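Local coordinates for mitochondrial RNA-binding protein 1 (Trypanosoma brucei, PDB 2GIA), which pairs with mitochondrial RNA-binding protein 2 in a guide-RNA binding complex that acts as an RNA matchmaker in trypanosome RNA editing, at residues Y95-E100 against Y106-K111; A75-V80 against H88-K93; I39-Q44 against W123-D128; D20-G25 against L45-V50; G79-R84 against T134-L139. All blocks are in the same frame, centred on the assembly; numbering follows the deposited sequence.

Interaction 1: Y95-E100 against Y106-K111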
# COMPACT_ATOMS: atom_id res chain seq x y z
N TYR B 95 -24.12 1.41 20.35
CA TYR B 95 -23.18 2.44 20.80
C TYR B 95 -23.32 3.71 20.01
O TYR B 95 -23.95 3.71 18.96
CB TYR B 95 -21.72 1.93 20.62
CG TYR B 95 -21.37 1.54 19.18
CD1 TYR B 95 -21.27 0.18 18.79
CD2 TYR B 95 -21.19 2.52 18.19
CE1 TYR B 95 -21.00 -0.19 17.44
CE2 TYR B 95 -20.92 2.16 16.87
CZ TYR B 95 -20.83 0.81 16.50
OH TYR B 95 -20.60 0.48 15.15
N THR B 96 -22.69 4.77 20.54
CA THR B 96 -22.61 6.07 19.86
C THR B 96 -21.19 6.46 20.05
O THR B 96 -20.78 6.72 21.15
CB THR B 96 -23.55 7.14 20.47
OG1 THR B 96 -24.89 6.75 20.22
CG2 THR B 96 -23.33 8.49 19.77
N LEU B 97 -20.43 6.51 18.95
CA LEU B 97 -19.00 6.78 19.07
C LEU B 97 -18.53 7.77 18.05
O LEU B 97 -18.95 7.74 16.89
CB LEU B 97 -18.20 5.46 18.86
CG LEU B 97 -18.21 4.38 19.95
CD1 LEU B 97 -17.49 3.05 19.51
CD2 LEU B 97 -17.52 4.99 21.16
N ASP B 98 -17.64 8.66 18.48
CA ASP B 98 -17.00 9.61 17.58
C ASP B 98 -15.54 9.22 17.45
O ASP B 98 -14.88 8.87 18.46
CB ASP B 98 -17.00 11.05 18.16
CG ASP B 98 -18.33 11.78 17.96
OD1 ASP B 98 -19.25 11.18 17.40
OD2 ASP B 98 -18.44 12.95 18.38
N PHE B 99 -15.00 9.36 16.24
CA PHE B 99 -13.57 9.12 16.06
C PHE B 99 -13.02 10.44 15.47
O PHE B 99 -13.53 10.92 14.43
CB PHE B 99 -13.33 7.98 15.02
CG PHE B 99 -11.87 7.71 14.76
CD1 PHE B 99 -11.28 8.12 13.56
CD2 PHE B 99 -11.10 6.99 15.70
CE1 PHE B 99 -9.92 7.81 13.30
CE2 PHE B 99 -9.73 6.67 15.46
CZ PHE B 99 -9.13 7.08 14.25
N GLU B 100 -11.98 11.01 16.10
CA GLU B 100 -11.43 12.25 15.54
C GLU B 100 -9.93 12.32 15.71
O GLU B 100 -9.35 11.61 16.55
CB GLU B 100 -12.09 13.47 16.19
CG GLU B 100 -12.13 13.44 17.69
CD GLU B 100 -13.12 14.49 18.23
OE1 GLU B 100 -13.92 14.15 19.09
OE2 GLU B 100 -13.10 15.65 17.78
N TYR B 106 -5.15 10.06 17.97
CA TYR B 106 -6.57 9.87 17.66
C TYR B 106 -7.35 9.59 18.93
O TYR B 106 -6.80 9.06 19.89
CB TYR B 106 -6.76 8.71 16.65
CG TYR B 106 -6.08 9.02 15.32
CD1 TYR B 106 -6.75 9.75 14.33
CD2 TYR B 106 -4.78 8.62 15.09
CE1 TYR B 106 -6.12 10.08 13.11
CE2 TYR B 106 -4.13 8.95 13.85
CZ TYR B 106 -4.80 9.67 12.89
OH TYR B 106 -4.18 9.97 11.69
N HIS B 107 -8.64 9.94 18.91
CA HIS B 107 -9.47 9.78 20.11
C HIS B 107 -10.76 9.13 19.65
O HIS B 107 -11.44 9.64 18.75
CB HIS B 107 -9.73 11.19 20.69
CG HIS B 107 -10.48 11.20 21.99
ND1 HIS B 107 -11.01 12.35 22.52
CD2 HIS B 107 -10.74 10.21 22.88
CE1 HIS B 107 -11.57 12.07 23.70
NE2 HIS B 107 -11.42 10.78 23.93
N LEU B 108 -11.12 8.01 20.27
CA LEU B 108 -12.37 7.29 19.92
C LEU B 108 -13.16 7.39 21.26
O LEU B 108 -12.64 7.03 22.31
CB LEU B 108 -12.08 5.82 19.57
CG LEU B 108 -13.33 4.92 19.40
CD1 LEU B 108 -14.13 5.36 18.16
CD2 LEU B 108 -12.89 3.45 19.30
N HIS B 109 -14.40 7.88 21.22
CA HIS B 109 -15.11 8.10 22.49
C HIS B 109 -16.62 8.21 22.32
O HIS B 109 -17.10 8.60 21.25
CB HIS B 109 -14.54 9.36 23.17
CG HIS B 109 -14.68 10.61 22.34
ND1 HIS B 109 -15.79 11.43 22.42
CD2 HIS B 109 -13.90 11.15 21.37
CE1 HIS B 109 -15.68 12.41 21.53
NE2 HIS B 109 -14.55 12.26 20.88
N GLY B 110 -17.33 7.83 23.38
CA GLY B 110 -18.79 7.93 23.37
C GLY B 110 -19.43 7.01 24.39
O GLY B 110 -18.86 6.70 25.44
N LYS B 111 -20.60 6.50 24.02
CA LYS B 111 -21.38 5.63 24.90
C LYS B 111 -21.36 4.19 24.39
O LYS B 111 -21.60 3.96 23.21
CB LYS B 111 -22.82 6.15 24.94
CG LYS B 111 -22.91 7.55 25.62
CD LYS B 111 -24.35 7.99 25.87
CE LYS B 111 -24.40 9.27 26.73
NZ LYS B 111 -23.69 9.12 28.06
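NE2 of H109 donates a hydrogen bond to OE1 of E100 at 2.7 Å, an almost straight bond of 165° that lies in the imidazole plane and uses the oxygen's anti lone pair. Carboxylate and ring are nearly coplanar. Both groups reach this spot because CG of each sits between backbone N and carbonyl carbon (chi1 49° for E100, 60° for H109), which swings the glutamate and the ring toward one another over the hairpin. CB of D98 makes a CH-pi contact 4.2 Å from the H109 ring centroid. D98 is salt-bridged through OD1 to R89 of the neighbouring strand 87-91. Below this polar face runs an antiparallel pairing, with D98 and H109 exchanging two backbone bonds, the one from D98 N to H109 O being 2.8 Å. On the other face F99 packs on L108 and meets Y106, CZ of F99 lying 3.6 Å from CD1 of Y106; the ring planes are nearly parallel but slid so far apart that they barely overlap. The hairpin thus has a charged, histidine-rich side and an apolar side on which F99 and Y106 meet the helices, and the carboxylate would be expected to favour a proton on ND1 of H109 as well.

Interaction 2: A75-V80 against H88-K93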
# COMPACT_ATOMS: atom_id res chain seq x y z
N ALA B 75 -13.62 2.87 6.17
CA ALA B 75 -13.21 3.88 5.19
C ALA B 75 -13.25 5.29 5.81
O ALA B 75 -12.36 6.11 5.56
CB ALA B 75 -14.14 3.79 3.94
N TYR B 76 -14.29 5.58 6.61
CA TYR B 76 -14.36 6.89 7.26
C TYR B 76 -13.21 7.09 8.21
O TYR B 76 -12.68 8.19 8.28
CB TYR B 76 -15.70 7.07 8.04
CG TYR B 76 -16.75 7.77 7.20
CD1 TYR B 76 -16.57 9.10 6.84
CD2 TYR B 76 -17.87 7.10 6.74
CE1 TYR B 76 -17.49 9.75 6.03
CE2 TYR B 76 -18.80 7.76 5.90
CZ TYR B 76 -18.59 9.08 5.57
OH TYR B 76 -19.48 9.76 4.78
N LEU B 77 -12.81 6.05 8.94
CA LEU B 77 -11.70 6.22 9.88
C LEU B 77 -10.43 6.53 9.10
O LEU B 77 -9.61 7.34 9.55
CB LEU B 77 -11.50 4.94 10.73
CG LEU B 77 -12.65 4.48 11.63
CD1 LEU B 77 -12.10 3.60 12.77
CD2 LEU B 77 -13.49 5.64 12.16
N VAL B 78 -10.23 5.89 7.94
CA VAL B 78 -9.03 6.20 7.17
C VAL B 78 -9.14 7.67 6.69
O VAL B 78 -8.16 8.41 6.73
CB VAL B 78 -8.89 5.23 5.97
CG1 VAL B 78 -7.74 5.69 5.05
CG2 VAL B 78 -8.56 3.83 6.54
N GLY B 79 -10.34 8.07 6.28
CA GLY B 79 -10.55 9.45 5.87
C GLY B 79 -10.20 10.46 6.99
O GLY B 79 -9.71 11.57 6.71
N VAL B 80 -10.47 10.10 8.24
CA VAL B 80 -10.11 10.98 9.37
C VAL B 80 -8.59 11.01 9.50
O VAL B 80 -7.99 12.06 9.73
CB VAL B 80 -10.74 10.46 10.74
CG1 VAL B 80 -10.05 11.15 11.96
CG2 VAL B 80 -12.22 10.75 10.77
N HIS B 88 -15.76 11.41 12.62
CA HIS B 88 -16.77 10.51 12.08
C HIS B 88 -17.60 10.04 13.29
O HIS B 88 -17.04 9.52 14.26
CB HIS B 88 -16.14 9.31 11.37
CG HIS B 88 -17.16 8.28 10.94
ND1 HIS B 88 -18.28 8.63 10.22
CD2 HIS B 88 -17.21 6.94 11.10
CE1 HIS B 88 -18.98 7.54 9.95
NE2 HIS B 88 -18.36 6.50 10.47
N ARG B 89 -18.92 10.23 13.22
CA ARG B 89 -19.80 9.79 14.30
C ARG B 89 -20.51 8.50 13.88
O ARG B 89 -21.00 8.40 12.79
CB ARG B 89 -20.85 10.89 14.64
CG ARG B 89 -21.95 10.35 15.58
CD ARG B 89 -22.63 11.47 16.36
NE ARG B 89 -21.68 12.17 17.22
CZ ARG B 89 -21.99 13.18 18.03
NH1 ARG B 89 -23.25 13.60 18.10
NH2 ARG B 89 -21.05 13.82 18.70
N MET B 90 -20.54 7.52 14.76
CA MET B 90 -21.18 6.26 14.45
C MET B 90 -22.23 5.99 15.51
O MET B 90 -21.92 5.99 16.70
CB MET B 90 -20.12 5.15 14.47
CG MET B 90 -19.11 5.32 13.32
SD MET B 90 -17.64 4.36 13.64
CE MET B 90 -16.76 5.39 14.78
N GLU B 91 -23.47 5.79 15.08
CA GLU B 91 -24.55 5.55 16.02
C GLU B 91 -25.27 4.27 15.63
O GLU B 91 -25.64 4.06 14.47
CB GLU B 91 -25.53 6.71 16.01
CG GLU B 91 -24.88 8.02 16.25
CD GLU B 91 -25.86 9.16 16.26
OE1 GLU B 91 -26.52 9.36 17.31
OE2 GLU B 91 -25.97 9.86 15.22
N THR B 92 -25.39 3.36 16.59
CA THR B 92 -26.12 2.13 16.34
C THR B 92 -26.89 1.87 17.63
O THR B 92 -26.80 2.64 18.59
CB THR B 92 -25.20 0.94 16.10
OG1 THR B 92 -24.44 0.70 17.29
CG2 THR B 92 -24.27 1.20 14.92
N LYS B 93 -27.63 0.76 17.65
CA LYS B 93 -28.38 0.41 18.83
C LYS B 93 -27.41 0.10 19.95
O LYS B 93 -27.73 0.28 21.13
CB LYS B 93 -29.25 -0.83 18.54
CG LYS B 93 -29.46 -1.73 19.76
CD LYS B 93 -29.28 -3.23 19.43
CE LYS B 93 -27.96 -3.82 20.00
NZ LYS B 93 -27.80 -3.65 21.50
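The rings of Y76 and H88 lie in an offset stack, planes 10° apart and centroids 4.2 Å apart, so one face of the phenol ring lies against one face of the imidazole. The shift brings CB of Y76, rather than the middle of its ring, over the centre of the imidazole, 3.4 Å from the H88 centroid, in a CH-pi contact. Farther along, CD2 of Y76 lies 3.4 Å from CE1 of H88, while ND1 of H88 stands over the rim of the phenol ring. H88 offers this face because its CG is anti to the backbone N (chi1 174°), which sends the imidazole out from the strand toward the helix. L77 comes at the imidazole from the edge, its CD2 4.1 Å from CD2 of H88, and the same methyl touches CE of M90 at 4.2 Å. V80 adds CG2, 4.2 Å from CB of H88. The hydroxyl of Y76 is hydrogen-bonded to D169 of a chain of mitochondrial RNA-binding protein 2. Hydrogen-bonded to D73 through NE2 and stacked on one face by Y76, the imidazole is probably fixed in rotation, and the nearby carboxylate would tend to raise its proton affinity.

Interaction 3: I39-Q44 against W123-D128; sequences ISQYPQ and WSVKFD
Q41 reaches across to W123 and V125 from the strand 36-43. Its CB lies 4.0 Å from CZ2 of W123, against the benzo side of the indole. The chain then runs on extended, CG anti to the backbone N (chi1 -169°), and carries the amide to the rim of the ring, where the amide plane stands 78° from the indole plane. OE1 accepts a hydrogen bond from the indole: NE1 of W123 is 2.8 Å away and the bond is nearly straight at 171°. The oxygen lies in the indole plane, yet the donor approaches well above the carbonyl plane of the amide instead of along a lone pair. NE2 touches CG2 of V125 at 3.8 Å and donates to a water 2.8 Å away, which in turn donates to O of S124 at 2.7 Å. T28 is a further hydrogen-bond partner of NE2, so both ends of the amide are held and its flip is settled. I39 adds an apolar touch, CG2 to CH2 of W123 at 4.3 Å. The strands 36-43 and 121-128 belong to different sheets and run strongly crosswise here; strand 26-33 flanks Q41 and V125, while L108 of strand 105-109 packs on I39, W123 and V125.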
# COMPACT_ATOMS: atom_id res chain seq x y z
N ILE B 39 -13.36 -3.53 17.76
CA ILE B 39 -12.56 -2.80 18.73
C ILE B 39 -13.01 -3.27 20.11
O ILE B 39 -14.19 -3.23 20.41
CB ILE B 39 -12.81 -1.29 18.56
CG1 ILE B 39 -12.35 -0.88 17.15
CG2 ILE B 39 -11.95 -0.52 19.59
CD1 ILE B 39 -12.59 0.62 16.81
N SER B 40 -12.04 -3.72 20.91
CA SER B 40 -12.30 -4.28 22.24
C SER B 40 -11.43 -3.68 23.31
O SER B 40 -10.34 -3.15 23.04
CB SER B 40 -12.04 -5.82 22.20
OG SER B 40 -12.90 -6.41 21.27
N GLN B 41 -11.92 -3.71 24.55
CA GLN B 41 -11.07 -3.24 25.61
C GLN B 41 -11.40 -4.02 26.88
O GLN B 41 -12.58 -4.24 27.16
CB GLN B 41 -11.27 -1.77 25.89
CG GLN B 41 -10.16 -1.26 26.83
CD GLN B 41 -10.34 0.22 27.17
OE1 GLN B 41 -11.20 0.59 27.97
NE2 GLN B 41 -9.52 1.06 26.56
N TYR B 42 -10.36 -4.39 27.62
CA TYR B 42 -10.52 -5.14 28.88
C TYR B 42 -9.96 -4.34 30.04
O TYR B 42 -8.85 -3.85 29.95
CB TYR B 42 -9.75 -6.44 28.81
CG TYR B 42 -10.10 -7.31 27.62
CD1 TYR B 42 -10.72 -8.53 27.82
CD2 TYR B 42 -9.79 -6.93 26.30
CE1 TYR B 42 -11.04 -9.37 26.77
CE2 TYR B 42 -10.11 -7.79 25.22
CZ TYR B 42 -10.74 -9.02 25.49
OH TYR B 42 -11.03 -9.94 24.52
N PRO B 43 -10.71 -4.18 31.14
CA PRO B 43 -10.22 -3.43 32.31
C PRO B 43 -9.12 -4.26 32.96
O PRO B 43 -9.18 -5.50 32.94
CB PRO B 43 -11.44 -3.37 33.23
CG PRO B 43 -12.61 -3.67 32.37
CD PRO B 43 -12.11 -4.63 31.32
N GLN B 44 -8.12 -3.61 33.53
CA GLN B 44 -7.07 -4.34 34.22
C GLN B 44 -7.76 -5.05 35.41
O GLN B 44 -8.71 -4.51 35.97
CB GLN B 44 -6.01 -3.38 34.76
CG GLN B 44 -4.96 -4.00 35.63
CD GLN B 44 -3.82 -3.01 35.91
OE1 GLN B 44 -3.57 -2.10 35.12
NE2 GLN B 44 -3.13 -3.18 37.03
N TRP B 123 -17.21 6.25 27.61
CA TRP B 123 -15.94 5.57 27.37
C TRP B 123 -15.06 6.43 26.44
O TRP B 123 -15.57 7.16 25.59
CB TRP B 123 -16.24 4.24 26.70
CG TRP B 123 -15.01 3.38 26.40
CD1 TRP B 123 -14.11 2.88 27.31
CD2 TRP B 123 -14.61 2.91 25.13
NE1 TRP B 123 -13.16 2.11 26.65
CE2 TRP B 123 -13.45 2.12 25.31
CE3 TRP B 123 -15.11 3.08 23.83
CZ2 TRP B 123 -12.79 1.49 24.24
CZ3 TRP B 123 -14.46 2.45 22.77
CH2 TRP B 123 -13.31 1.67 22.98
N SER B 124 -13.75 6.35 26.64
CA SER B 124 -12.81 7.12 25.84
C SER B 124 -11.49 6.34 25.73
O SER B 124 -11.01 5.84 26.74
CB SER B 124 -12.51 8.45 26.53
OG SER B 124 -11.43 9.11 25.91
N VAL B 125 -10.92 6.25 24.53
CA VAL B 125 -9.60 5.62 24.39
C VAL B 125 -8.83 6.47 23.36
O VAL B 125 -9.42 6.99 22.39
CB VAL B 125 -9.71 4.14 23.95
CG1 VAL B 125 -10.37 4.03 22.58
CG2 VAL B 125 -8.29 3.51 23.92
N LYS B 126 -7.53 6.64 23.59
CA LYS B 126 -6.71 7.49 22.72
C LYS B 126 -5.59 6.65 22.15
O LYS B 126 -5.17 5.71 22.79
CB LYS B 126 -6.11 8.65 23.54
CG LYS B 126 -7.15 9.71 24.02
CD LYS B 126 -6.43 10.83 24.74
CE LYS B 126 -7.35 11.85 25.38
NZ LYS B 126 -8.39 12.22 24.42
N PHE B 127 -5.12 7.00 20.95
CA PHE B 127 -4.00 6.28 20.30
C PHE B 127 -3.08 7.44 19.98
O PHE B 127 -3.23 8.10 18.94
CB PHE B 127 -4.50 5.64 19.00
CG PHE B 127 -5.60 4.59 19.24
CD1 PHE B 127 -5.25 3.26 19.45
CD2 PHE B 127 -6.95 4.96 19.27
CE1 PHE B 127 -6.25 2.28 19.67
CE2 PHE B 127 -7.97 3.98 19.49
CZ PHE B 127 -7.62 2.66 19.69
N ASP B 128 -2.10 7.66 20.85
CA ASP B 128 -1.20 8.80 20.70
C ASP B 128 0.24 8.40 20.36
O ASP B 128 0.65 7.28 20.63
CB ASP B 128 -1.19 9.63 22.01
CG ASP B 128 -2.50 10.40 22.21
OD1 ASP B 128 -3.28 10.51 21.24
OD2 ASP B 128 -2.74 10.92 23.32
O HOH W 1 -9.47 3.71 27.53

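Interaction 4: D20-G25 against L45-V50. Unlike the reference sequence in segment 20-25: E24 (reference Leu).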
# COMPACT_ATOMS: atom_id res chain seq x y z
N ASP B 20 -0.18 0.94 38.11
CA ASP B 20 -0.03 0.61 39.53
C ASP B 20 -1.43 0.66 40.14
O ASP B 20 -1.76 -0.10 41.03
CB ASP B 20 0.90 1.60 40.23
CG ASP B 20 2.32 1.56 39.67
OD1 ASP B 20 2.84 0.43 39.48
OD2 ASP B 20 2.90 2.64 39.42
N ASP B 21 -2.26 1.56 39.63
CA ASP B 21 -3.64 1.62 40.09
C ASP B 21 -4.51 0.89 39.06
O ASP B 21 -4.91 1.48 38.05
CB ASP B 21 -4.14 3.05 40.21
CG ASP B 21 -5.41 3.15 41.05
OD1 ASP B 21 -6.34 2.33 40.83
OD2 ASP B 21 -5.49 4.04 41.93
N PRO B 22 -4.85 -0.39 39.32
CA PRO B 22 -5.68 -1.27 38.47
C PRO B 22 -6.84 -0.53 37.85
O PRO B 22 -7.21 -0.75 36.69
CB PRO B 22 -6.18 -2.32 39.44
CG PRO B 22 -5.10 -2.38 40.48
CD PRO B 22 -4.74 -0.94 40.68
N ALA B 23 -7.43 0.37 38.63
CA ALA B 23 -8.60 1.09 38.13
C ALA B 23 -8.39 1.80 36.79
O ALA B 23 -9.29 1.90 35.98
CB ALA B 23 -9.08 2.11 39.19
N GLU B 24 -7.18 2.29 36.57
CA GLU B 24 -6.85 3.02 35.36
C GLU B 24 -6.29 2.18 34.21
O GLU B 24 -6.18 2.68 33.08
CB GLU B 24 -5.87 4.12 35.73
CG GLU B 24 -6.44 5.12 36.74
CD GLU B 24 -7.63 5.90 36.19
OE1 GLU B 24 -8.67 5.27 35.88
OE2 GLU B 24 -7.54 7.14 36.06
N GLY B 25 -5.92 0.93 34.48
CA GLY B 25 -5.35 0.08 33.44
C GLY B 25 -6.35 -0.55 32.47
O GLY B 25 -7.51 -0.80 32.81
N LEU B 45 -7.25 -6.24 35.77
CA LEU B 45 -7.78 -7.03 36.90
C LEU B 45 -6.67 -7.10 37.95
O LEU B 45 -5.65 -7.75 37.76
CB LEU B 45 -8.14 -8.43 36.43
CG LEU B 45 -8.88 -9.34 37.44
CD1 LEU B 45 -10.20 -8.68 37.87
CD2 LEU B 45 -9.11 -10.71 36.81
N GLY B 46 -6.85 -6.37 39.05
CA GLY B 46 -5.85 -6.39 40.10
C GLY B 46 -4.52 -5.73 39.77
O GLY B 46 -4.29 -5.25 38.65
N PRO B 47 -3.62 -5.70 40.76
CA PRO B 47 -2.29 -5.11 40.64
C PRO B 47 -1.52 -5.73 39.50
O PRO B 47 -1.84 -6.83 39.08
CB PRO B 47 -1.63 -5.46 41.99
CG PRO B 47 -2.77 -5.49 42.94
CD PRO B 47 -3.88 -6.17 42.14
N ARG B 48 -0.51 -5.01 39.01
CA ARG B 48 0.41 -5.48 37.98
C ARG B 48 0.96 -6.84 38.44
O ARG B 48 1.38 -7.00 39.60
CB ARG B 48 1.56 -4.49 37.88
CG ARG B 48 2.62 -4.82 36.86
CD ARG B 48 3.80 -3.85 37.07
NE ARG B 48 3.35 -2.46 36.99
CZ ARG B 48 3.25 -1.76 35.86
NH1 ARG B 48 3.59 -2.32 34.70
NH2 ARG B 48 2.79 -0.51 35.88
N LYS B 49 0.98 -7.82 37.54
CA LYS B 49 1.46 -9.14 37.91
C LYS B 49 2.96 -9.15 38.08
O LYS B 49 3.66 -8.62 37.23
CB LYS B 49 1.09 -10.18 36.85
CG LYS B 49 -0.29 -10.75 37.00
CD LYS B 49 -0.30 -12.22 36.63
CE LYS B 49 -0.47 -12.36 35.16
NZ LYS B 49 -0.46 -13.77 34.71
N VAL B 50 3.44 -9.76 39.16
CA VAL B 50 4.88 -9.83 39.39
C VAL B 50 5.39 -11.26 39.44
O VAL B 50 6.58 -11.49 39.20
CB VAL B 50 5.29 -9.10 40.69
CG1 VAL B 50 4.90 -7.63 40.60
CG2 VAL B 50 4.64 -9.77 41.89
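P22 fills the close part of this contact, its ring set against the backbone of G46 and P47. CG of P22 is 3.5 Å from C of G46 and 3.6 Å from N of P47, so the proline leans on the peptide link between those two residues. Ring meets ring more distantly, with CG of P22 and CD of P47 at 4.3 Å. G46 has a positive phi of 69°, a conformation that suits glycine. The other half is loose. OD1 of D20 and NH2 of R48 are 3.7 Å apart, a long salt bridge in which the oxygen approaches the edge of the guanidinium while the carboxylate plane is turned 63° from it. R48 gets there by a bend at chi3 (-56°). At this length, on the surface, the pair is probably weak. The loop that presents P22 is shaped by an Asx turn, OD1 of D21 accepting from N of A23 at 3.1 Å, and by a short 3-10 turn over 22-24. The two loops sit at one end of the four-stranded sheet: 20-25 leads from strand 12-17 into 26-33, and 45-50 follows strand 36-43, with Q44 joining them through backbone bonding to G25 and its side chain to O of G46.

Interaction 5: G79-R84 against T134-L139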
# COMPACT_ATOMS: atom_id res chain seq x y z
N GLY B 79 -10.34 8.07 6.28
CA GLY B 79 -10.55 9.45 5.87
C GLY B 79 -10.20 10.46 6.99
O GLY B 79 -9.71 11.57 6.71
N VAL B 80 -10.47 10.10 8.24
CA VAL B 80 -10.11 10.98 9.37
C VAL B 80 -8.59 11.01 9.50
O VAL B 80 -7.99 12.06 9.73
CB VAL B 80 -10.74 10.46 10.74
CG1 VAL B 80 -10.05 11.15 11.96
CG2 VAL B 80 -12.22 10.75 10.77
N CYS B 81 -7.95 9.86 9.33
CA CYS B 81 -6.48 9.81 9.41
C CYS B 81 -5.84 10.70 8.34
O CYS B 81 -4.79 11.37 8.58
CB CYS B 81 -5.98 8.38 9.16
SG CYS B 81 -6.33 7.29 10.61
N LYS B 82 -6.47 10.68 7.17
CA LYS B 82 -6.01 11.43 5.99
C LYS B 82 -6.46 12.87 6.00
O LYS B 82 -6.11 13.65 5.09
CB LYS B 82 -6.52 10.71 4.74
CG LYS B 82 -5.69 9.45 4.43
CD LYS B 82 -6.26 8.67 3.25
CE LYS B 82 -5.29 7.55 2.85
NZ LYS B 82 -3.97 8.14 2.43
N GLU B 83 -7.23 13.23 7.02
CA GLU B 83 -7.74 14.58 7.19
C GLU B 83 -8.72 15.01 6.10
O GLU B 83 -8.78 16.18 5.73
CB GLU B 83 -6.56 15.58 7.31
CG GLU B 83 -5.59 15.15 8.40
CD GLU B 83 -4.38 16.04 8.58
OE1 GLU B 83 -3.56 15.71 9.46
OE2 GLU B 83 -4.22 17.05 7.86
N ARG B 84 -9.49 14.07 5.57
CA ARG B 84 -10.50 14.42 4.56
C ARG B 84 -11.80 14.74 5.28
O ARG B 84 -12.72 15.33 4.71
CB ARG B 84 -10.69 13.27 3.59
CG ARG B 84 -9.49 13.09 2.67
CD ARG B 84 -9.81 12.06 1.61
NE ARG B 84 -8.70 11.75 0.72
CZ ARG B 84 -8.83 11.02 -0.40
NH1 ARG B 84 -10.02 10.54 -0.75
NH2 ARG B 84 -7.77 10.76 -1.15
N THR B 134 0.73 3.25 14.72
CA THR B 134 0.29 1.85 14.70
C THR B 134 -1.19 1.77 14.18
O THR B 134 -1.52 0.98 13.29
CB THR B 134 0.37 1.27 16.14
OG1 THR B 134 1.75 1.23 16.54
CG2 THR B 134 -0.23 -0.12 16.20
N LEU B 135 -2.03 2.64 14.70
CA LEU B 135 -3.44 2.68 14.31
C LEU B 135 -3.61 3.07 12.84
O LEU B 135 -4.36 2.45 12.11
CB LEU B 135 -4.22 3.68 15.20
CG LEU B 135 -5.70 3.80 14.79
CD1 LEU B 135 -6.44 2.48 15.09
CD2 LEU B 135 -6.34 4.91 15.56
N GLU B 136 -2.95 4.15 12.41
CA GLU B 136 -3.01 4.55 11.01
C GLU B 136 -2.61 3.39 10.08
O GLU B 136 -3.31 3.10 9.09
CB GLU B 136 -2.06 5.74 10.73
CG GLU B 136 -2.52 7.08 11.36
CD GLU B 136 -1.44 8.17 11.37
OE1 GLU B 136 -1.80 9.34 11.59
OE2 GLU B 136 -0.23 7.86 11.17
N HIS B 137 -1.46 2.74 10.36
CA HIS B 137 -1.02 1.65 9.49
C HIS B 137 -2.02 0.49 9.47
O HIS B 137 -2.28 -0.10 8.41
CB HIS B 137 0.36 1.15 9.92
CG HIS B 137 1.48 2.02 9.42
ND1 HIS B 137 2.33 1.64 8.42
CD2 HIS B 137 1.82 3.30 9.74
CE1 HIS B 137 3.15 2.64 8.13
NE2 HIS B 137 2.85 3.66 8.92
N PHE B 138 -2.59 0.18 10.64
CA PHE B 138 -3.55 -0.92 10.74
C PHE B 138 -4.80 -0.61 9.92
O PHE B 138 -5.31 -1.46 9.21
CB PHE B 138 -3.95 -1.17 12.22
CG PHE B 138 -4.81 -2.39 12.41
CD1 PHE B 138 -6.21 -2.31 12.28
CD2 PHE B 138 -4.22 -3.64 12.61
CE1 PHE B 138 -7.03 -3.49 12.34
CE2 PHE B 138 -5.01 -4.82 12.67
CZ PHE B 138 -6.43 -4.74 12.54
N LEU B 139 -5.32 0.60 10.07
CA LEU B 139 -6.53 0.95 9.33
C LEU B 139 -6.27 0.96 7.80
O LEU B 139 -7.11 0.50 7.04
CB LEU B 139 -7.04 2.32 9.78
CG LEU B 139 -7.50 2.39 11.27
CD1 LEU B 139 -7.76 3.88 11.65
CD2 LEU B 139 -8.80 1.56 11.48
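SG of C81 is the centre of this small, buried contact, touching two residues one helical turn apart on the helix 130-145. CD1 of L139 lies 3.8 Å from the sulfur, and CG of E136 meets it at 3.9 Å, so the thiol is received by a methyl on one residue and by the aliphatic part of a glutamate on the other. Its position follows from chi1 of -73°, with SG anti to the carbonyl carbon, on a CB that already faces the partner helix. The glutamate then extends past C81, taking its carboxylate away from the sulfur: OE1 of E136 is hydrogen-bonded to the hydroxyl of Y106 and salt-bridged to R112 of a chain of mitochondrial RNA-binding protein 2. L139 also packs on L74, L77 and V78. On the other side, C81 stands at the end of its helix, which closes with a Schellman motif: E83 takes a positive phi of 65°, N of R84 bonds to O of G79 at 2.8 Å, and N of E83 to O of V80 at 3.0 Å. K101 ties this end down further by binding O of C81 and the carboxylate of E83. The end of helix 71-81 thus meets helix 130-145 through C81, with F99 of strand 96-101 and Y106 of strand 105-109 packing on residues from both.

Overall arrangement
Interaction 4 lies at the far end of the fold, about 32 Å between centres from interaction 2, joined to the rest through interaction 3, which it touches. Interactions 1, 2 and 3 all reach the five-stranded sheet, through neighbouring strands 87-91, 96-101, 105-109 and 121-128. Interactions 2 and 5 share helix 71-81, with centres about 12 Å apart, and interaction 1 touches both. Interaction 3 brings in the four-stranded sheet, whose loops make interaction 4. Along the chain, interaction 4 closes before 2 opens and 2 before 1, while 3 and 5 span long stretches. Interactions 1, 2 and 5 also border chains of mitochondrial RNA-binding protein 2, so the helical side of the fold lies close to the partner protein.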